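Local coordinates for protein ecto-NAD+ glycohydrolase (CD38 molecule) (Bos taurus, PDB 3GC6) that is a disulfide-rich, glycosylated member of the ADP-ribosyl cyclase family, combining a four-stranded parallel sheet with a largely helical remainder, at residues S216-L221 with V230-M235; K91-E96 with R166-G171; D59-T64 with S133-R138. The protein carries 1 engineered substitution. One frame throughout, in Å; residues are numbered along the deposited sequence. Where two conformers were deposited one is given.

Interaction 1 of 3, residues S216-L221 with V230-M235; sequences SSIRKL and VKFRCM
I218 and L221, about one helical turn apart, pack against the F232 ring that strand 231-235 sends toward helix 216-221. From I218 the CG2 methyl does the touching: it lies in the plane of the ring at its edge, 3.8 Å from F232 CE2. L221 CD2 comes in obliquely, 4.0 Å from F232 CZ and almost as near CE1, and both aliphatic side chains run at about a right angle to the phenylalanine. The I218 methyl has a second neighbour, C234 SG, at 4.1 Å. That sulfur stands anti to its own backbone N (chi1 -173°) and is disulfide-bonded to C213, just before the helix, which places a covalent tie between the two elements beside the contact. Between the two segments the close fit involves these four side chains. R219 and K220 lie on the exposed side of the helix. The arrangement illustrates a beta-alpha-beta unit: strand 196-203, helix 216-227 and strand 231-239, with the short helical and strand axes 11.0 Å apart and nearly antiparallel at 159°. F232 also packs on L197 and A199, seating the outermost strand 231-239 beside strand 196-203 beneath the helix.

Interaction 2 of 3, residues K91-E96 with R166-G171; sequences KELAHE and RVVLNG. With NAG (2-acetamido-2-deoxy-beta-D-glucopyranose), chain C.
L93 and A94 meet V168 with no flat group between them; the planar groups stand at the margins. On the flank of helix 91-96 the H95 ring makes an edge-to-face stack with W87. At the end of the strand the N170 amide carries the sugar: N170 ND2 is bonded covalently to NAG C1, the anomeric carbon of the N-acetylglucosamine, at 1.5 Å. Both ends of this amide are engaged, OD1 accepting from S172 N and ND2 donating to K89 O, which should restrict the rotation of the amide that bears the glycan. The acetamido group of the sugar reaches back toward the helix, its methyl C8 lying 4.0 Å from L93 CD2, and D204 OD2 is hydrogen-bonded to the same sugar.

Between these margins the contact is wholly aliphatic and buried. L93 CD2 approaches V168 CG1 to 3.7 Å, the two side chains crossing obliquely. V168 places CG1 anti to its backbone N (chi1 -176°), which directs that branch at the leucine. A94, with only a methyl, lets the backbones come close: its CB is 4.1 Å from V168 CB and the CA atoms of A94 and V168 are 5.9 Å apart. This is how an alpha/beta sheet is covered by a helix. Helix 91-101 follows strand 85-88, the outermost neighbour of strand 164-170 in the parallel sheet, and lies across the face from which V168 projects; V167 and L169 point away from it. N170, followed by G171 and S172, forms an Asn-X-Ser glycosylation sequon just where the strand ends. F243 of helix 240-244 touches both L93 and V168, while the V168 carbonyl oxygen accepts a hydrogen bond from T90 OG1, immediately before the helix.

Interaction 3 of 3, residues D59-T64 with S133-R138; sequences DPCKAT and SCPDWR
With chi1 at -80°, C61 holds SG beside its own backbone N and anti to its carbonyl carbon, and from that position the sulfur lies against the ring of P135. SG is 3.9 Å from P135 CG and equally 3.9 Å from P135 CB, so it meets one flank of the pyrrolidine. P60 approaches the same ring: its CB is 3.9 Å from P135 CG, and its carbonyl oxygen O lies 3.7 Å from that carbon. P135 CG is thus the point where both residues of the first loop converge, a van der Waals contact with no hydrogen bond across it.

What presents P60 and C61 together is a type I beta turn from D59 to K62, closed by K62 N to D59 O at 3.1 Å. D59 adds an Asx turn, its OD1 accepting from C61 N at 2.9 Å in a fairly straight bond of 159°. The N-H reaches OD1 on the anti side, 28° out of the carboxylate plane. The aspartate therefore grips the turn twice, through its backbone oxygen and through its side chain, and fixes the chain just where the sulfur departs. This region of the ADP-ribosyl cyclase fold is largely loop, with turns and two disulfides where regular secondary structure is scarce. C61 is bonded to C141, just beyond segment 133-138, and so ties the first loop to the neighbourhood of the second; C134 is bonded to C121. W11, from the N-terminal region, packs on both P60 and C61. Beyond P135, D136 OD2 accepts from K139 N and, weakly, from R138 N. Past the first turn, A63 pairs through its backbone with T143 and rests on Y145 and V148 of helix 145-159.

How the interactions relate
Interactions 1 and 2 share the parallel sheet, their centres 15 Å apart. They touch on the other face of strand 164-170 from helix 91-101, where L169 CD1 lies 3.8 Å from I218 CD1; helices 91-101 and 216-227 thus cover opposite faces, giving an alpha/beta/alpha layering. Interaction 3 lies apart, among loops on the other side of the chain's centre from interaction 2; its centre is 28 Å from that of interaction 2 and 33 Å from that of interaction 1. Along the chain, interactions 3 and 2 alternate their segments, and interaction 1 follows both. The chain therefore passes back and forth between the loop region and the sheet before completing the sheet's last beta-alpha-beta unit.

Interaction 1 of 3, residues S216-L221 with V230-M235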
loop_
_atom_site.group_PDB
_atom_site.type_symbol
_atom_site.label_atom_id
_atom_site.label_comp_id
_atom_site.label_asym_id
_atom_site.label_seq_id
_atom_site.Cartn_x
_atom_site.Cartn_y
_atom_site.Cartn_z
ATOM N N SER A 216 -42.385 -17.751 1.034
ATOM C CA SER A 216 -41.772 -19.067 0.910
ATOM C C SER A 216 -40.263 -19.004 0.712
ATOM O O SER A 216 -39.553 -19.858 1.235
ATOM C CB SER A 216 -42.372 -19.836 -0.266
ATOM O OG SER A 216 -43.699 -20.207 0.033
ATOM N N SER A 217 -39.784 -18.017 -0.045
ATOM C CA SER A 217 -38.358 -18.040 -0.398
ATOM C C SER A 217 -37.523 -17.695 0.844
ATOM O O SER A 217 -36.448 -18.275 1.056
ATOM C CB SER A 217 -38.031 -17.150 -1.602
ATOM O OG SER A 217 -37.964 -15.795 -1.232
ATOM N N ILE A 218 -38.006 -16.768 1.674
ATOM C CA ILE A 218 -37.286 -16.464 2.913
ATOM C C ILE A 218 -37.325 -17.656 3.876
ATOM O O ILE A 218 -36.359 -17.890 4.618
ATOM C CB ILE A 218 -37.773 -15.155 3.563
ATOM C CG1 ILE A 218 -37.330 -13.980 2.678
ATOM C CG2 ILE A 218 -37.190 -15.039 4.988
ATOM C CD1 ILE A 218 -35.775 -13.752 2.683
ATOM N N ARG A 219 -38.411 -18.443 3.829
ATOM C CA ARG A 219 -38.451 -19.685 4.609
ATOM C C ARG A 219 -37.294 -20.605 4.218
ATOM O O ARG A 219 -36.662 -21.234 5.086
ATOM C CB ARG A 219 -39.790 -20.401 4.397
ATOM C CG ARG A 219 -39.984 -21.526 5.388
ATOM C CD ARG A 219 -41.205 -22.345 5.004
ATOM N NE ARG A 219 -41.338 -23.585 5.760
ATOM C CZ ARG A 219 -41.957 -24.660 5.287
ATOM N NH1 ARG A 219 -42.467 -24.632 4.055
ATOM N NH2 ARG A 219 -42.056 -25.763 6.026
ATOM N N LYS A 220 -36.997 -20.682 2.922
ATOM C CA LYS A 220 -35.870 -21.488 2.462
ATOM C C LYS A 220 -34.550 -20.987 3.030
ATOM O O LYS A 220 -33.690 -21.776 3.402
ATOM C CB LYS A 220 -35.777 -21.506 0.932
ATOM C CG LYS A 220 -36.890 -22.291 0.265
ATOM C CD LYS A 220 -36.763 -22.248 -1.268
ATOM C CE LYS A 220 -37.933 -23.056 -1.880
ATOM N NZ LYS A 220 -38.126 -22.770 -3.337
ATOM N N LEU A 221 -34.381 -19.666 3.078
ATOM C CA LEU A 221 -33.171 -19.088 3.650
ATOM C C LEU A 221 -33.091 -19.401 5.133
ATOM O O LEU A 221 -32.026 -19.752 5.648
ATOM C CB LEU A 221 -33.134 -17.558 3.418
ATOM C CG LEU A 221 -32.000 -16.806 4.122
ATOM C CD1 LEU A 221 -30.667 -17.373 3.613
ATOM C CD2 LEU A 221 -32.100 -15.308 3.810
ATOM N N VAL A 230 -27.160 -20.230 12.651
ATOM C CA VAL A 230 -27.043 -18.785 12.506
ATOM C C VAL A 230 -28.378 -18.133 12.867
ATOM O O VAL A 230 -29.401 -18.424 12.248
ATOM C CB VAL A 230 -26.638 -18.463 11.053
ATOM C CG1 VAL A 230 -26.895 -17.000 10.715
ATOM C CG2 VAL A 230 -25.180 -18.819 10.815
ATOM N N LYS A 231 -28.371 -17.256 13.873
ATOM C CA LYS A 231 -29.570 -16.524 14.286
ATOM C C LYS A 231 -29.993 -15.630 13.124
ATOM O O LYS A 231 -29.148 -15.036 12.470
ATOM C CB LYS A 231 -29.274 -15.649 15.501
ATOM C CG LYS A 231 -30.417 -14.726 15.909
ATOM C CD LYS A 231 -30.422 -14.448 17.431
ATOM C CE LYS A 231 -31.255 -13.191 17.788
ATOM N NZ LYS A 231 -32.424 -12.953 16.884
ATOM N N PHE A 232 -31.294 -15.528 12.891
ATOM C CA PHE A 232 -31.807 -14.799 11.732
ATOM C C PHE A 232 -32.842 -13.781 12.165
ATOM O O PHE A 232 -33.801 -14.127 12.879
ATOM C CB PHE A 232 -32.427 -15.813 10.756
ATOM C CG PHE A 232 -32.988 -15.220 9.503
ATOM C CD1 PHE A 232 -32.274 -14.282 8.777
ATOM C CD2 PHE A 232 -34.217 -15.635 9.021
ATOM C CE1 PHE A 232 -32.789 -13.759 7.576
ATOM C CE2 PHE A 232 -34.754 -15.100 7.840
ATOM C CZ PHE A 232 -34.045 -14.183 7.114
ATOM N N ARG A 233 -32.668 -12.536 11.733
ATOM C CA ARG A 233 -33.669 -11.498 11.945
ATOM C C ARG A 233 -33.981 -10.920 10.581
ATOM O O ARG A 233 -33.058 -10.542 9.852
ATOM C CB ARG A 233 -33.125 -10.396 12.858
ATOM C CG ARG A 233 -32.880 -10.830 14.298
ATOM C CD ARG A 233 -32.409 -9.655 15.152
ATOM N NE ARG A 233 -31.038 -9.252 14.839
ATOM C CZ ARG A 233 -29.965 -9.922 15.242
ATOM N NH1 ARG A 233 -30.111 -11.023 15.966
ATOM N NH2 ARG A 233 -28.752 -9.499 14.911
ATOM N N CYS A 234 -35.267 -10.849 10.236
ATOM C CA CYS A 234 -35.677 -10.375 8.942
ATOM C C CYS A 234 -36.608 -9.165 9.053
ATOM O O CYS A 234 -37.567 -9.182 9.845
ATOM C CB CYS A 234 -36.352 -11.527 8.179
ATOM S SG CYS A 234 -36.750 -11.202 6.478
ATOM N N MET A 235 -36.320 -8.140 8.254
ATOM C CA MET A 235 -37.071 -6.890 8.257
ATOM C C MET A 235 -37.511 -6.571 6.826
ATOM O O MET A 235 -36.713 -6.703 5.898
ATOM C CB MET A 235 -36.172 -5.765 8.797
ATOM C CG MET A 235 -35.932 -5.756 10.328
ATOM S SD MET A 235 -34.872 -7.004 11.120
ATOM C CE MET A 235 -33.381 -6.938 10.100
#

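Interaction 2 of 3, residues K91-E96 with R166-G171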
loop_
_atom_site.group_PDB
_atom_site.type_symbol
_atom_site.label_atom_id
_atom_site.label_comp_id
_atom_site.label_asym_id
_atom_site.label_seq_id
_atom_site.Cartn_x
_atom_site.Cartn_y
_atom_site.Cartn_z
ATOM N N LYS A 91 -27.888 -4.908 -6.475
ATOM C CA LYS A 91 -26.520 -4.411 -6.615
ATOM C C LYS A 91 -26.388 -2.933 -6.277
ATOM O O LYS A 91 -25.542 -2.546 -5.480
ATOM C CB LYS A 91 -26.005 -4.628 -8.040
ATOM C CG LYS A 91 -24.543 -4.240 -8.171
ATOM C CD LYS A 91 -23.947 -4.680 -9.500
ATOM C CE LYS A 91 -22.452 -4.341 -9.569
ATOM N NZ LYS A 91 -21.599 -5.144 -8.632
ATOM N N GLU A 92 -27.188 -2.101 -6.919
ATOM C CA GLU A 92 -27.029 -0.651 -6.729
ATOM C C GLU A 92 -27.326 -0.223 -5.271
ATOM O O GLU A 92 -26.566 0.514 -4.634
ATOM C CB GLU A 92 -27.912 0.116 -7.734
ATOM C CG GLU A 92 -27.327 0.216 -9.171
ATOM C CD GLU A 92 -27.457 -1.072 -10.004
ATOM O OE1 GLU A 92 -28.197 -1.977 -9.559
ATOM O OE2 GLU A 92 -26.819 -1.190 -11.086
ATOM N N LEU A 93 -28.431 -0.718 -4.740
ATOM C CA LEU A 93 -28.826 -0.341 -3.382
ATOM C C LEU A 93 -27.820 -0.834 -2.349
ATOM O O LEU A 93 -27.468 -0.096 -1.430
ATOM C CB LEU A 93 -30.198 -0.916 -3.067
ATOM C CG LEU A 93 -30.635 -0.695 -1.626
ATOM C CD1 LEU A 93 -30.832 0.782 -1.258
ATOM C CD2 LEU A 93 -31.902 -1.534 -1.390
ATOM N N ALA A 94 -27.377 -2.086 -2.496
ATOM C CA ALA A 94 -26.486 -2.673 -1.499
ATOM C C ALA A 94 -25.180 -1.900 -1.428
ATOM O O ALA A 94 -24.637 -1.677 -0.339
ATOM C CB ALA A 94 -26.219 -4.185 -1.808
ATOM N N HIS A 95 -24.690 -1.467 -2.582
ATOM C CA HIS A 95 -23.401 -0.767 -2.593
ATOM C C HIS A 95 -23.549 0.660 -2.080
ATOM O O HIS A 95 -22.685 1.146 -1.349
ATOM C CB HIS A 95 -22.721 -0.933 -3.945
ATOM C CG HIS A 95 -22.419 -2.375 -4.259
ATOM N ND1 HIS A 95 -21.268 -3.012 -3.823
ATOM C CD2 HIS A 95 -23.144 -3.323 -4.909
ATOM C CE1 HIS A 95 -21.284 -4.277 -4.211
ATOM N NE2 HIS A 95 -22.410 -4.492 -4.873
ATOM N N GLU A 96 -24.688 1.284 -2.375
ATOM C CA GLU A 96 -24.968 2.602 -1.773
ATOM C C GLU A 96 -25.032 2.482 -0.248
ATOM O O GLU A 96 -24.433 3.278 0.483
ATOM C CB GLU A 96 -26.257 3.208 -2.343
ATOM C CG GLU A 96 -26.609 4.604 -1.784
ATOM C CD GLU A 96 -25.562 5.676 -2.069
ATOM O OE1 GLU A 96 -24.693 5.476 -2.957
ATOM O OE2 GLU A 96 -25.643 6.735 -1.394
ATOM N N ARG A 166 -25.104 -8.556 7.484
ATOM C CA ARG A 166 -26.345 -7.992 6.955
ATOM C C ARG A 166 -26.482 -8.422 5.511
ATOM O O ARG A 166 -25.492 -8.535 4.790
ATOM C CB ARG A 166 -26.322 -6.455 7.089
ATOM C CG ARG A 166 -26.275 -6.020 8.566
ATOM C CD ARG A 166 -25.659 -4.656 8.824
ATOM N NE ARG A 166 -25.891 -4.313 10.235
ATOM C CZ ARG A 166 -24.988 -4.497 11.192
ATOM N NH1 ARG A 166 -23.785 -4.969 10.874
ATOM N NH2 ARG A 166 -25.276 -4.181 12.461
ATOM N N VAL A 167 -27.691 -8.800 5.098
ATOM C CA VAL A 167 -27.946 -9.008 3.663
ATOM C C VAL A 167 -29.049 -8.088 3.167
ATOM O O VAL A 167 -30.052 -7.874 3.856
ATOM C CB VAL A 167 -28.276 -10.487 3.291
ATOM C CG1 VAL A 167 -29.538 -10.970 4.001
ATOM C CG2 VAL A 167 -28.431 -10.652 1.779
ATOM N N VAL A 168 -28.840 -7.532 1.977
ATOM C CA VAL A 168 -29.831 -6.661 1.324
ATOM C C VAL A 168 -30.488 -7.438 0.187
ATOM O O VAL A 168 -29.835 -7.826 -0.781
ATOM C CB VAL A 168 -29.121 -5.446 0.726
ATOM C CG1 VAL A 168 -30.127 -4.466 0.130
ATOM C CG2 VAL A 168 -28.312 -4.734 1.808
ATOM N N LEU A 169 -31.802 -7.628 0.317
ATOM C CA LEU A 169 -32.571 -8.415 -0.634
ATOM C C LEU A 169 -33.685 -7.570 -1.276
ATOM O O LEU A 169 -34.042 -6.516 -0.751
ATOM C CB LEU A 169 -33.167 -9.635 0.060
ATOM C CG LEU A 169 -32.130 -10.593 0.636
ATOM C CD1 LEU A 169 -32.821 -11.743 1.373
ATOM C CD2 LEU A 169 -31.244 -11.191 -0.471
ATOM N N ASN A 170 -34.205 -8.060 -2.395
ATOM C CA ASN A 170 -35.106 -7.266 -3.239
ATOM C C ASN A 170 -36.568 -7.606 -2.999
ATOM O O ASN A 170 -37.027 -8.646 -3.453
ATOM C CB ASN A 170 -34.743 -7.525 -4.697
ATOM C CG ASN A 170 -35.329 -6.488 -5.638
ATOM O OD1 ASN A 170 -36.464 -6.034 -5.451
ATOM N ND2 ASN A 170 -34.522 -6.097 -6.635
ATOM N N GLY A 171 -37.247 -6.744 -2.243
ATOM C CA GLY A 171 -38.659 -6.898 -1.917
ATOM C C GLY A 171 -39.564 -6.632 -3.105
ATOM O O GLY A 171 -40.777 -6.819 -2.982
HETATM C C1 NAG C . -35.070 -5.294 -7.733
HETATM C C2 NAG C . -34.325 -3.953 -7.644
HETATM C C3 NAG C . -34.576 -3.141 -8.928
HETATM C C4 NAG C . -34.403 -3.952 -10.221
HETATM C C5 NAG C . -35.145 -5.280 -10.098
HETATM C C6 NAG C . -34.928 -6.211 -11.304
HETATM C C7 NAG C . -33.976 -3.028 -5.394
HETATM C C8 NAG C . -34.622 -2.386 -4.206
HETATM N N2 NAG C . -34.758 -3.172 -6.481
HETATM O O3 NAG C . -33.770 -1.980 -8.943
HETATM O O4 NAG C . -34.913 -3.209 -11.340
HETATM O O5 NAG C . -34.674 -5.941 -8.934
HETATM O O6 NAG C . -33.548 -6.379 -11.558
HETATM O O7 NAG C . -32.794 -3.381 -5.350
#

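Interaction 3 of 3, residues D59-T64 with S133-R138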
loop_
_atom_site.group_PDB
_atom_site.type_symbol
_atom_site.label_atom_id
_atom_site.label_comp_id
_atom_site.label_asym_id
_atom_site.label_seq_id
_atom_site.Cartn_x
_atom_site.Cartn_y
_atom_site.Cartn_z
ATOM N N ASP A 59 -7.084 -24.298 -20.182
ATOM C CA ASP A 59 -8.386 -24.654 -20.769
ATOM C C ASP A 59 -9.435 -23.762 -20.092
ATOM O O ASP A 59 -9.640 -23.848 -18.875
ATOM C CB ASP A 59 -8.667 -26.126 -20.476
ATOM C CG ASP A 59 -9.978 -26.619 -21.097
ATOM O OD1 ASP A 59 -10.902 -25.798 -21.278
ATOM O OD2 ASP A 59 -10.052 -27.831 -21.432
ATOM N N PRO A 60 -10.087 -22.878 -20.863
ATOM C CA PRO A 60 -11.010 -21.900 -20.231
ATOM C C PRO A 60 -12.286 -22.495 -19.669
ATOM O O PRO A 60 -13.054 -21.771 -19.004
ATOM C CB PRO A 60 -11.307 -20.881 -21.344
ATOM C CG PRO A 60 -10.746 -21.479 -22.591
ATOM C CD PRO A 60 -9.843 -22.614 -22.294
ATOM N N CYS A 61 -12.525 -23.796 -19.915
ATOM C CA CYS A 61 -13.674 -24.510 -19.329
ATOM C C CYS A 61 -13.275 -25.559 -18.306
ATOM O O CYS A 61 -14.085 -26.408 -17.946
ATOM C CB CYS A 61 -14.553 -25.110 -20.438
ATOM S SG CYS A 61 -15.619 -23.822 -21.148
ATOM N N LYS A 62 -12.036 -25.498 -17.817
ATOM C CA LYS A 62 -11.637 -26.398 -16.746
ATOM C C LYS A 62 -11.165 -25.672 -15.508
ATOM O O LYS A 62 -10.329 -26.187 -14.769
ATOM C CB LYS A 62 -10.571 -27.372 -17.211
ATOM C CG LYS A 62 -11.102 -28.421 -18.130
ATOM C CD LYS A 62 -10.028 -29.501 -18.349
ATOM C CE LYS A 62 -10.494 -30.570 -19.327
ATOM N NZ LYS A 62 -11.754 -31.188 -18.861
ATOM N N ALA A 63 -11.698 -24.480 -15.255
ATOM C CA ALA A 63 -11.316 -23.763 -14.047
ATOM C C ALA A 63 -11.720 -24.552 -12.811
ATOM O O ALA A 63 -12.811 -25.126 -12.761
ATOM C CB ALA A 63 -11.969 -22.373 -13.996
ATOM N N THR A 64 -10.842 -24.568 -11.820
ATOM C CA THR A 64 -11.204 -25.098 -10.496
ATOM C C THR A 64 -10.956 -24.056 -9.387
ATOM O O THR A 64 -10.176 -23.132 -9.558
ATOM C CB THR A 64 -10.386 -26.361 -10.160
ATOM O OG1 THR A 64 -9.011 -25.978 -10.069
ATOM C CG2 THR A 64 -10.551 -27.453 -11.249
ATOM N N SER A 133 -13.875 -13.571 -27.260
ATOM C CA SER A 133 -15.044 -14.189 -26.635
ATOM C C SER A 133 -14.547 -14.947 -25.426
ATOM O O SER A 133 -13.376 -15.318 -25.379
ATOM C CB SER A 133 -15.790 -15.143 -27.595
ATOM O OG SER A 133 -15.075 -16.357 -27.863
ATOM N N CYS A 134 -15.450 -15.170 -24.469
ATOM C CA CYS A 134 -15.155 -15.989 -23.287
ATOM C C CYS A 134 -16.343 -16.891 -23.016
ATOM O O CYS A 134 -17.467 -16.533 -23.358
ATOM C CB CYS A 134 -14.927 -15.113 -22.044
ATOM S SG CYS A 134 -13.331 -14.230 -22.064
ATOM N N PRO A 135 -16.107 -18.015 -22.349
ATOM C CA PRO A 135 -17.216 -18.937 -22.042
ATOM C C PRO A 135 -18.350 -18.270 -21.262
ATOM O O PRO A 135 -18.111 -17.501 -20.320
ATOM C CB PRO A 135 -16.557 -20.035 -21.202
ATOM C CG PRO A 135 -15.083 -19.996 -21.582
ATOM C CD PRO A 135 -14.798 -18.538 -21.907
ATOM N N ASP A 136 -19.579 -18.573 -21.681
ATOM C CA ASP A 136 -20.792 -18.207 -20.967
ATOM C C ASP A 136 -21.150 -19.363 -20.020
ATOM O O ASP A 136 -21.053 -20.542 -20.383
ATOM C CB ASP A 136 -21.923 -18.007 -21.981
ATOM C CG ASP A 136 -23.238 -17.661 -21.314
ATOM O OD1 ASP A 136 -23.316 -16.547 -20.738
ATOM O OD2 ASP A 136 -24.151 -18.523 -21.363
ATOM N N TRP A 137 -21.522 -19.020 -18.798
ATOM C CA TRP A 137 -21.826 -20.002 -17.768
ATOM C C TRP A 137 -22.948 -20.977 -18.211
ATOM O O TRP A 137 -22.879 -22.188 -17.958
ATOM C CB TRP A 137 -22.220 -19.238 -16.495
ATOM C CG TRP A 137 -22.582 -20.050 -15.322
ATOM C CD1 TRP A 137 -21.754 -20.462 -14.303
ATOM C CD2 TRP A 137 -23.897 -20.508 -14.986
ATOM N NE1 TRP A 137 -22.483 -21.164 -13.365
ATOM C CE2 TRP A 137 -23.795 -21.214 -13.766
ATOM C CE3 TRP A 137 -25.149 -20.398 -15.606
ATOM C CZ2 TRP A 137 -24.899 -21.807 -13.152
ATOM C CZ3 TRP A 137 -26.246 -20.999 -14.999
ATOM C CH2 TRP A 137 -26.110 -21.695 -13.784
ATOM N N ARG A 138 -23.964 -20.444 -18.877
ATOM C CA ARG A 138 -25.122 -21.274 -19.241
ATOM C C ARG A 138 -24.911 -22.019 -20.555
ATOM O O ARG A 138 -25.231 -23.200 -20.655
ATOM C CB ARG A 138 -26.397 -20.429 -19.291
ATOM C CG ARG A 138 -27.714 -21.232 -19.308
ATOM C CD ARG A 138 -28.942 -20.308 -19.137
ATOM N NE ARG A 138 -30.186 -21.084 -19.067
ATOM C CZ ARG A 138 -31.414 -20.565 -19.046
ATOM N NH1 ARG A 138 -31.594 -19.247 -19.085
ATOM N NH2 ARG A 138 -32.472 -21.372 -18.981
#